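Local coordinates for protein hypothetical transcriptional regulator yurK (Bacillus subtilis, PDB 2IKK) that is probably a GntR-type DNA-binding transcription factor, represented here by its C-terminal UTRA domain, a fold that in relatives senses small effector molecules, at residues A[57-62]-A[86-91]; A[139-144]-A[154-159]. One frame throughout, in Å; residues are numbered along the deposited sequence.

Interaction 1 of 2, residues A[57-62]-A[86-91]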
ATOM      1  N   PRO A  57     -28.924  -8.651   8.364  1.00 21.58           N
ATOM      2  CA  PRO A  57     -28.211  -9.948   8.345  1.00 21.26           C
ATOM      3  C   PRO A  57     -27.103  -9.968   7.317  1.00 21.80           C
ATOM      4  O   PRO A  57     -27.316  -9.717   6.119  1.00 20.20           O
ATOM      5  CB  PRO A  57     -29.304 -10.963   7.983  1.00 22.41           C
ATOM      6  CG  PRO A  57     -30.303 -10.114   7.095  1.00 21.17           C
ATOM      7  CD  PRO A  57     -30.342  -8.812   7.987  1.00 23.43           C
ATOM      8  N   VAL A  58     -25.910 -10.338   7.778  1.00 20.59           N
ATOM      9  CA  VAL A  58     -24.823 -10.500   6.841  1.00 20.39           C
ATOM     10  C   VAL A  58     -24.149 -11.832   7.040  1.00 21.39           C
ATOM     11  O   VAL A  58     -24.225 -12.375   8.137  1.00 23.60           O
ATOM     12  CB  VAL A  58     -23.769  -9.326   6.953  1.00 21.21           C
ATOM     13  CG1 VAL A  58     -24.368  -7.968   6.556  1.00 20.78           C
ATOM     14  CG2 VAL A  58     -23.168  -9.320   8.320  1.00 21.03           C
ATOM     15  N   VAL A  59     -23.572 -12.393   5.996  1.00 18.54           N
ATOM     16  CA  VAL A  59     -22.804 -13.611   6.180  1.00 22.99           C
ATOM     17  C   VAL A  59     -21.359 -13.160   6.462  1.00 22.35           C
ATOM     18  O   VAL A  59     -20.798 -12.417   5.661  1.00 22.99           O
ATOM     19  CB  VAL A  59     -22.831 -14.475   4.892  1.00 23.13           C
ATOM     20  CG1 VAL A  59     -21.913 -15.630   5.013  1.00 26.52           C
ATOM     21  CG2 VAL A  59     -24.259 -14.939   4.655  1.00 24.64           C
ATOM     22  N   GLU A  60     -20.783 -13.581   7.602  1.00 23.19           N
ATOM     23  CA  GLU A  60     -19.365 -13.252   7.947  1.00 22.17           C
ATOM     24  C   GLU A  60     -18.486 -14.421   7.585  1.00 24.36           C
ATOM     25  O   GLU A  60     -18.538 -15.457   8.239  1.00 25.89           O
ATOM     26  CB  GLU A  60     -19.267 -12.880   9.432  1.00 24.00           C
ATOM     27  CG  GLU A  60     -17.827 -12.453   9.846  1.00 25.88           C
ATOM     28  CD  GLU A  60     -17.797 -11.869  11.237  1.00 30.36           C
ATOM     29  OE1 GLU A  60     -17.869 -12.707  12.135  1.00 32.77           O
ATOM     30  OE2 GLU A  60     -17.815 -10.619  11.425  1.00 32.66           O
ATOM     31  N   LEU A  61     -17.769 -14.310   6.475  1.00 22.52           N
ATOM     32  CA  LEU A  61     -17.017 -15.401   5.983  1.00 22.90           C
ATOM     33  C   LEU A  61     -15.585 -15.131   6.412  1.00 21.62           C
ATOM     34  O   LEU A  61     -15.001 -14.112   6.051  1.00 22.06           O
ATOM     35  CB  LEU A  61     -17.109 -15.442   4.460  1.00 22.22           C
ATOM     36  CG  LEU A  61     -16.065 -16.306   3.745  1.00 24.22           C
ATOM     37  CD1 LEU A  61     -16.329 -17.734   4.109  1.00 23.32           C
ATOM     38  CD2 LEU A  61     -15.997 -16.160   2.234  1.00 25.21           C
ATOM     39  N   LYS A  62     -15.014 -16.083   7.133  1.00 23.08           N
ATOM     40  CA  LYS A  62     -13.570 -16.033   7.524  1.00 23.85           C
ATOM     41  C   LYS A  62     -12.745 -17.112   6.793  1.00 24.46           C
ATOM     42  O   LYS A  62     -13.093 -18.310   6.744  1.00 24.22           O
ATOM     43  CB  LYS A  62     -13.410 -16.158   9.037  1.00 22.28           C
ATOM     44  CG  LYS A  62     -14.135 -15.054   9.759  1.00 26.58           C
ATOM     45  CD  LYS A  62     -13.894 -15.128  11.276  1.00 27.40           C
ATOM     46  CE  LYS A  62     -14.383 -13.861  11.980  1.00 32.81           C
ATOM     47  NZ  LYS A  62     -14.453 -14.189  13.447  1.00 38.78           N
ATOM     48  N   GLY A  86     -29.503 -16.626   0.767  1.00 26.76           N
ATOM     49  CA  GLY A  86     -28.961 -17.973   0.791  1.00 27.54           C
ATOM     50  C   GLY A  86     -27.490 -18.140   0.383  1.00 27.38           C
ATOM     51  O   GLY A  86     -27.051 -19.255   0.126  1.00 27.35           O
ATOM     52  N   ILE A  87     -26.720 -17.054   0.346  1.00 25.66           N
ATOM     53  CA  ILE A  87     -25.325 -17.138  -0.213  1.00 25.90           C
ATOM     54  C   ILE A  87     -24.427 -17.996   0.707  1.00 24.75           C
ATOM     55  O   ILE A  87     -23.504 -18.689   0.262  1.00 25.21           O
ATOM     56  CB  ILE A  87     -24.686 -15.745  -0.486  1.00 25.48           C
ATOM     57  CG1 ILE A  87     -23.336 -15.915  -1.250  1.00 24.87           C
ATOM     58  CG2 ILE A  87     -24.567 -14.954   0.858  1.00 26.87           C
ATOM     59  CD1 ILE A  87     -22.926 -14.630  -2.050  1.00 27.28           C
ATOM     60  N   ASP A  88     -24.737 -18.038   1.982  1.00 25.03           N
ATOM     61  CA  ASP A  88     -24.007 -18.936   2.897  1.00 26.57           C
ATOM     62  C   ASP A  88     -24.023 -20.426   2.497  1.00 28.58           C
ATOM     63  O   ASP A  88     -23.134 -21.216   2.889  1.00 27.77           O
ATOM     64  CB  ASP A  88     -24.530 -18.814   4.330  1.00 27.20           C
ATOM     65  CG  ASP A  88     -26.029 -18.975   4.430  1.00 29.24           C
ATOM     66  OD1 ASP A  88     -26.774 -18.323   3.665  1.00 29.00           O
ATOM     67  OD2 ASP A  88     -26.476 -19.762   5.280  1.00 35.37           O
ATOM     68  N   THR A  89     -25.073 -20.826   1.780  1.00 29.07           N
ATOM     69  CA  THR A  89     -25.251 -22.238   1.448  1.00 29.88           C
ATOM     70  C   THR A  89     -24.249 -22.681   0.374  1.00 29.82           C
ATOM     71  O   THR A  89     -24.056 -23.890   0.190  1.00 29.70           O
ATOM     72  CB  THR A  89     -26.734 -22.558   1.051  1.00 29.92           C
ATOM     73  OG1 THR A  89     -26.994 -21.977  -0.236  1.00 31.49           O
ATOM     74  CG2 THR A  89     -27.724 -21.992   2.076  1.00 30.73           C
ATOM     75  N   PHE A  90     -23.609 -21.720  -0.317  1.00 26.64           N
ATOM     76  CA  PHE A  90     -22.594 -22.024  -1.325  1.00 25.66           C
ATOM     77  C   PHE A  90     -21.168 -22.088  -0.789  1.00 23.56           C
ATOM     78  O   PHE A  90     -20.258 -22.434  -1.547  1.00 24.30           O
ATOM     79  CB  PHE A  90     -22.679 -21.024  -2.509  1.00 23.50           C
ATOM     80  CG  PHE A  90     -24.043 -20.989  -3.150  1.00 27.91           C
ATOM     81  CD1 PHE A  90     -24.512 -22.094  -3.923  1.00 29.94           C
ATOM     82  CD2 PHE A  90     -24.891 -19.916  -2.933  1.00 29.96           C
ATOM     83  CE1 PHE A  90     -25.808 -22.088  -4.473  1.00 28.44           C
ATOM     84  CE2 PHE A  90     -26.198 -19.882  -3.487  1.00 32.04           C
ATOM     85  CZ  PHE A  90     -26.664 -21.015  -4.237  1.00 28.09           C
ATOM     86  N   ILE A  91     -20.986 -21.748   0.493  1.00 25.16           N
ATOM     87  CA  ILE A  91     -19.638 -21.563   1.048  1.00 24.36           C
ATOM     88  C   ILE A  91     -19.019 -22.942   1.378  1.00 26.22           C
ATOM     89  O   ILE A  91     -19.600 -23.723   2.141  1.00 26.10           O
ATOM     90  CB  ILE A  91     -19.665 -20.654   2.283  1.00 24.77           C
ATOM     91  CG1 ILE A  91     -20.070 -19.268   1.835  1.00 20.04           C
ATOM     92  CG2 ILE A  91     -18.261 -20.740   3.017  1.00 23.14           C
ATOM     93  CD1 ILE A  91     -20.286 -18.343   2.996  1.00 22.62           C
TER
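Gly-86 O, at the start of the short 3-10 turn that, with the residue after it, sets Ile-87, Asp-88 and Ile-91 against Val-59 and Leu-61, is gripped twice by Thr-89. The hydroxyl OG1 of Thr-89 donates to Gly-86 O at 2.7 Å, lying in the carbonyl plane, and the backbone Thr-89 N reaches the same oxygen at 3.0 Å. With its start tied down in this way, the turn presents apolar groups to the strand 57-62. Val-59 stands at the middle and uses both methyls: CG1 lies anti to the backbone N (chi1 173°) and meets Ile-91 CD1 tip to tip at 3.8 Å. Its other methyl, CG2, touches Ile-87 CG2 at 3.8 Å and Asp-88 CB at 3.9 Å, the valine and aspartate side chains lying roughly perpendicular. Further along the strand, Leu-61 and Ile-91 run alongside each other head to tail, bringing Leu-61 CD1 to 3.7 Å from Ile-91 CG2. From helix 97-105, Tyr-105 touches Ile-87 and Met-97 touches Ile-91, so this part of the UTRA domain joins the loop to helix as well as strand. No hydrogen bond crosses between the two segments. The loop is therefore seated on the strand by methyl-to-methyl contact, while Asp-88 contributes its aliphatic CB rather than its carboxylate.

Interaction 2 of 2, residues A[139-144]-A[154-159]; sequences EIDKTA and CSLFLM
Strands 136-146 and 150-160 form a beta hairpin within the antiparallel sheet of the UTRA domain, and residues 139-144 and 154-159 are facing parts of its two arms, antiparallel, with 163° between the N-to-C directions of these short segments. Ile-140 and Phe-157 form one hydrogen-bonded pair, with Ile-140 N to Phe-157 O and Phe-157 N to Ile-140 O both 2.9 Å. Lys-142 and Ser-155 form the next: Lys-142 N donates almost straight to Ser-155 O, and Ser-155 N returns the bond to Lys-142 O at 2.8 Å. On the face carrying Glu-139, Asp-141 and Thr-143, the side chain of Leu-156 fits between two acids. Its CD1 sits 3.5 Å from Asp-141 CG, and its CD2 is 3.7 Å from Glu-139 OE2. Glu-139 runs alongside Leu-158, its CB 3.7 Å from Leu-158 CD2. The Asp-141 carboxylate has a polar partner outside the hairpin: OD1 forms a salt bridge with Lys-49 NZ of helix 44-50, and Lys-49 also touches Cys-154. On the other face, Ser-155 OG is hydrogen-bonded to Thr-77 OG1 of the adjoining strand 71-80. The Phe-157 side chain passes that of Ile-140 at a slant, CD2 being 4.1 Å from Ile-140 CG2. Extended as far as CD and then turned at chi3 (107°), Lys-142 brings its CE to the edge of that ring, near its plane and 4.2 Å from Phe-157 CE2.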
ATOM      1  N   GLU A 139      -3.497  -3.961   7.158  1.00 18.43           N
ATOM      2  CA  GLU A 139      -4.908  -4.207   6.975  1.00 20.75           C
ATOM      3  C   GLU A 139      -5.383  -3.563   5.682  1.00 20.80           C
ATOM      4  O   GLU A 139      -5.262  -2.339   5.538  1.00 21.92           O
ATOM      5  CB  GLU A 139      -5.675  -3.552   8.140  1.00 19.39           C
ATOM      6  CG  GLU A 139      -7.264  -3.841   8.045  1.00 22.76           C
ATOM      7  CD  GLU A 139      -8.065  -3.025   9.102  1.00 27.75           C
ATOM      8  OE1 GLU A 139      -8.293  -1.810   8.884  1.00 34.24           O
ATOM      9  OE2 GLU A 139      -8.466  -3.593  10.141  1.00 31.33           O
ATOM     10  N   ILE A 140      -5.915  -4.354   4.749  1.00 21.90           N
ATOM     11  CA  ILE A 140      -6.501  -3.816   3.559  1.00 21.09           C
ATOM     12  C   ILE A 140      -8.015  -3.878   3.729  1.00 22.66           C
ATOM     13  O   ILE A 140      -8.579  -5.009   3.903  1.00 20.30           O
ATOM     14  CB  ILE A 140      -6.099  -4.609   2.304  1.00 23.03           C
ATOM     15  CG1 ILE A 140      -4.596  -4.476   1.987  1.00 25.55           C
ATOM     16  CG2 ILE A 140      -7.081  -4.144   1.092  1.00 23.43           C
ATOM     17  CD1 ILE A 140      -4.217  -3.043   1.584  1.00 34.72           C
ATOM     18  N   ASP A 141      -8.648  -2.686   3.667  1.00 20.46           N
ATOM     19  CA  ASP A 141     -10.097  -2.559   3.882  1.00 24.09           C
ATOM     20  C   ASP A 141     -10.675  -2.314   2.486  1.00 22.92           C
ATOM     21  O   ASP A 141     -10.410  -1.277   1.873  1.00 23.71           O
ATOM     22  CB  ASP A 141     -10.365  -1.431   4.864  1.00 24.92           C
ATOM     23  CG  ASP A 141     -11.844  -1.212   5.131  1.00 31.54           C
ATOM     24  OD1 ASP A 141     -12.633  -1.666   4.299  1.00 33.62           O
ATOM     25  OD2 ASP A 141     -12.218  -0.537   6.111  1.00 39.49           O
ATOM     26  N   LYS A 142     -11.402  -3.318   1.990  1.00 22.46           N
ATOM     27  CA  LYS A 142     -11.923  -3.330   0.603  1.00 22.82           C
ATOM     28  C   LYS A 142     -13.449  -3.283   0.541  1.00 22.28           C
ATOM     29  O   LYS A 142     -14.121  -4.061   1.214  1.00 20.55           O
ATOM     30  CB  LYS A 142     -11.386  -4.525  -0.179  1.00 24.82           C
ATOM     31  CG  LYS A 142     -12.076  -4.743  -1.559  1.00 25.43           C
ATOM     32  CD  LYS A 142     -11.401  -5.857  -2.426  1.00 23.90           C
ATOM     33  CE  LYS A 142     -12.166  -7.116  -2.543  1.00 31.06           C
ATOM     34  NZ  LYS A 142     -11.587  -8.073  -3.693  1.00 33.71           N
ATOM     35  N   THR A 143     -13.991  -2.357  -0.261  1.00 22.72           N
ATOM     36  CA  THR A 143     -15.435  -2.461  -0.587  1.00 21.17           C
ATOM     37  C   THR A 143     -15.513  -2.704  -2.128  1.00 22.04           C
ATOM     38  O   THR A 143     -14.847  -2.002  -2.924  1.00 22.54           O
ATOM     39  CB  THR A 143     -16.168  -1.271  -0.199  1.00 23.55           C
ATOM     40  OG1 THR A 143     -15.971  -1.051   1.211  1.00 23.32           O
ATOM     41  CG2 THR A 143     -17.685  -1.441  -0.474  1.00 20.87           C
ATOM     42  N   ALA A 144     -16.287  -3.730  -2.503  1.00 20.52           N
ATOM     43  CA  ALA A 144     -16.424  -4.084  -3.941  1.00 21.58           C
ATOM     44  C   ALA A 144     -17.790  -3.551  -4.297  1.00 21.67           C
ATOM     45  O   ALA A 144     -18.736  -3.579  -3.454  1.00 20.96           O
ATOM     46  CB  ALA A 144     -16.424  -5.578  -4.128  1.00 21.86           C
ATOM     47  N   CYS A 154     -17.885  -6.470   1.525  1.00 19.85           N
ATOM     48  CA  CYS A 154     -16.691  -5.756   1.983  1.00 19.22           C
ATOM     49  C   CYS A 154     -15.743  -6.739   2.632  1.00 20.73           C
ATOM     50  O   CYS A 154     -16.214  -7.724   3.179  1.00 20.88           O
ATOM     51  CB  CYS A 154     -17.078  -4.594   2.904  1.00 20.61           C
ATOM     52  SG  CYS A 154     -18.089  -4.996   4.350  1.00 24.80           S
ATOM     53  N   SER A 155     -14.435  -6.465   2.621  1.00 19.52           N
ATOM     54  CA  SER A 155     -13.471  -7.482   3.060  1.00 21.04           C
ATOM     55  C   SER A 155     -12.446  -6.749   3.886  1.00 21.43           C
ATOM     56  O   SER A 155     -12.143  -5.584   3.639  1.00 23.72           O
ATOM     57  CB  SER A 155     -12.817  -8.148   1.818  1.00 21.73           C
ATOM     58  OG  SER A 155     -13.633  -9.028   0.943  1.00 22.26           O
ATOM     59  N   LEU A 156     -11.886  -7.424   4.873  1.00 20.94           N
ATOM     60  CA  LEU A 156     -10.732  -6.890   5.589  1.00 22.79           C
ATOM     61  C   LEU A 156      -9.743  -8.041   5.486  1.00 22.83           C
ATOM     62  O   LEU A 156     -10.096  -9.185   5.782  1.00 23.42           O
ATOM     63  CB  LEU A 156     -11.098  -6.680   6.997  1.00 24.11           C
ATOM     64  CG  LEU A 156     -10.828  -5.375   7.719  1.00 31.99           C
ATOM     65  CD1 LEU A 156     -11.321  -4.086   7.012  1.00 29.14           C
ATOM     66  CD2 LEU A 156     -11.446  -5.560   9.124  1.00 34.35           C
ATOM     67  N   PHE A 157      -8.619  -7.738   4.889  1.00 20.84           N
ATOM     68  CA  PHE A 157      -7.502  -8.680   4.758  1.00 24.10           C
ATOM     69  C   PHE A 157      -6.406  -8.233   5.719  1.00 23.35           C
ATOM     70  O   PHE A 157      -6.032  -7.042   5.722  1.00 24.16           O
ATOM     71  CB  PHE A 157      -6.947  -8.705   3.330  1.00 24.39           C
ATOM     72  CG  PHE A 157      -7.967  -9.003   2.232  1.00 27.90           C
ATOM     73  CD1 PHE A 157      -8.248 -10.320   1.863  1.00 31.63           C
ATOM     74  CD2 PHE A 157      -8.596  -7.970   1.540  1.00 31.86           C
ATOM     75  CE1 PHE A 157      -9.151 -10.589   0.838  1.00 31.76           C
ATOM     76  CE2 PHE A 157      -9.555  -8.260   0.500  1.00 26.02           C
ATOM     77  CZ  PHE A 157      -9.775  -9.551   0.158  1.00 29.93           C
ATOM     78  N   LEU A 158      -5.894  -9.167   6.532  1.00 23.60           N
ATOM     79  CA  LEU A 158      -4.804  -8.923   7.503  1.00 22.66           C
ATOM     80  C   LEU A 158      -3.601  -9.754   7.103  1.00 22.35           C
ATOM     81  O   LEU A 158      -3.751 -10.945   6.720  1.00 22.32           O
ATOM     82  CB  LEU A 158      -5.233  -9.228   8.931  1.00 22.77           C
ATOM     83  CG  LEU A 158      -6.316  -8.332   9.431  1.00 20.92           C
ATOM     84  CD1 LEU A 158      -6.843  -8.921  10.693  1.00 25.79           C
ATOM     85  CD2 LEU A 158      -5.770  -6.947   9.677  1.00 21.82           C
HETATM   86  N   MSE A 159      -2.414  -9.124   7.090  1.00 21.43           N
HETATM   87  CA  MSE A 159      -1.216  -9.802   6.646  1.00 23.19           C
HETATM   88  C   MSE A 159      -0.086  -9.327   7.546  1.00 22.76           C
HETATM   89  O   MSE A 159       0.044  -8.165   7.728  1.00 21.83           O
HETATM   90  CB  MSE A 159      -0.867  -9.448   5.188  1.00 23.05           C
HETATM   91  CG  MSE A 159      -1.968  -9.964   4.293  1.00 27.21           C
HETATM   92 SE   MSE A 159      -2.853  -8.331   3.669  0.70 44.96          SE
HETATM   93  CE  MSE A 159      -1.723  -8.798   2.410  1.00 12.94           C
TER

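How the interactions relate
Both contacts reach the same six-stranded antiparallel sheet, interaction 1 through strand 57-66 and interaction 2 through its own two strands, but they do not touch: their centres are about 17 Å apart and their nearest atoms about 7 Å. Strand 71-80 lies between them, paired with strand 57-66 on one side and with strand 150-160 on the other. Thr-77 spans the gap, its backbone bonded to Leu-61 and its OG1 to Ser-155 OG. The contacts differ in kind, since interaction 2 joins two neighbouring strands by backbone bonds, whereas interaction 1 lays a loop against a strand through apolar side chains. Along the chain, 57-62 and 86-91 both precede the hairpin.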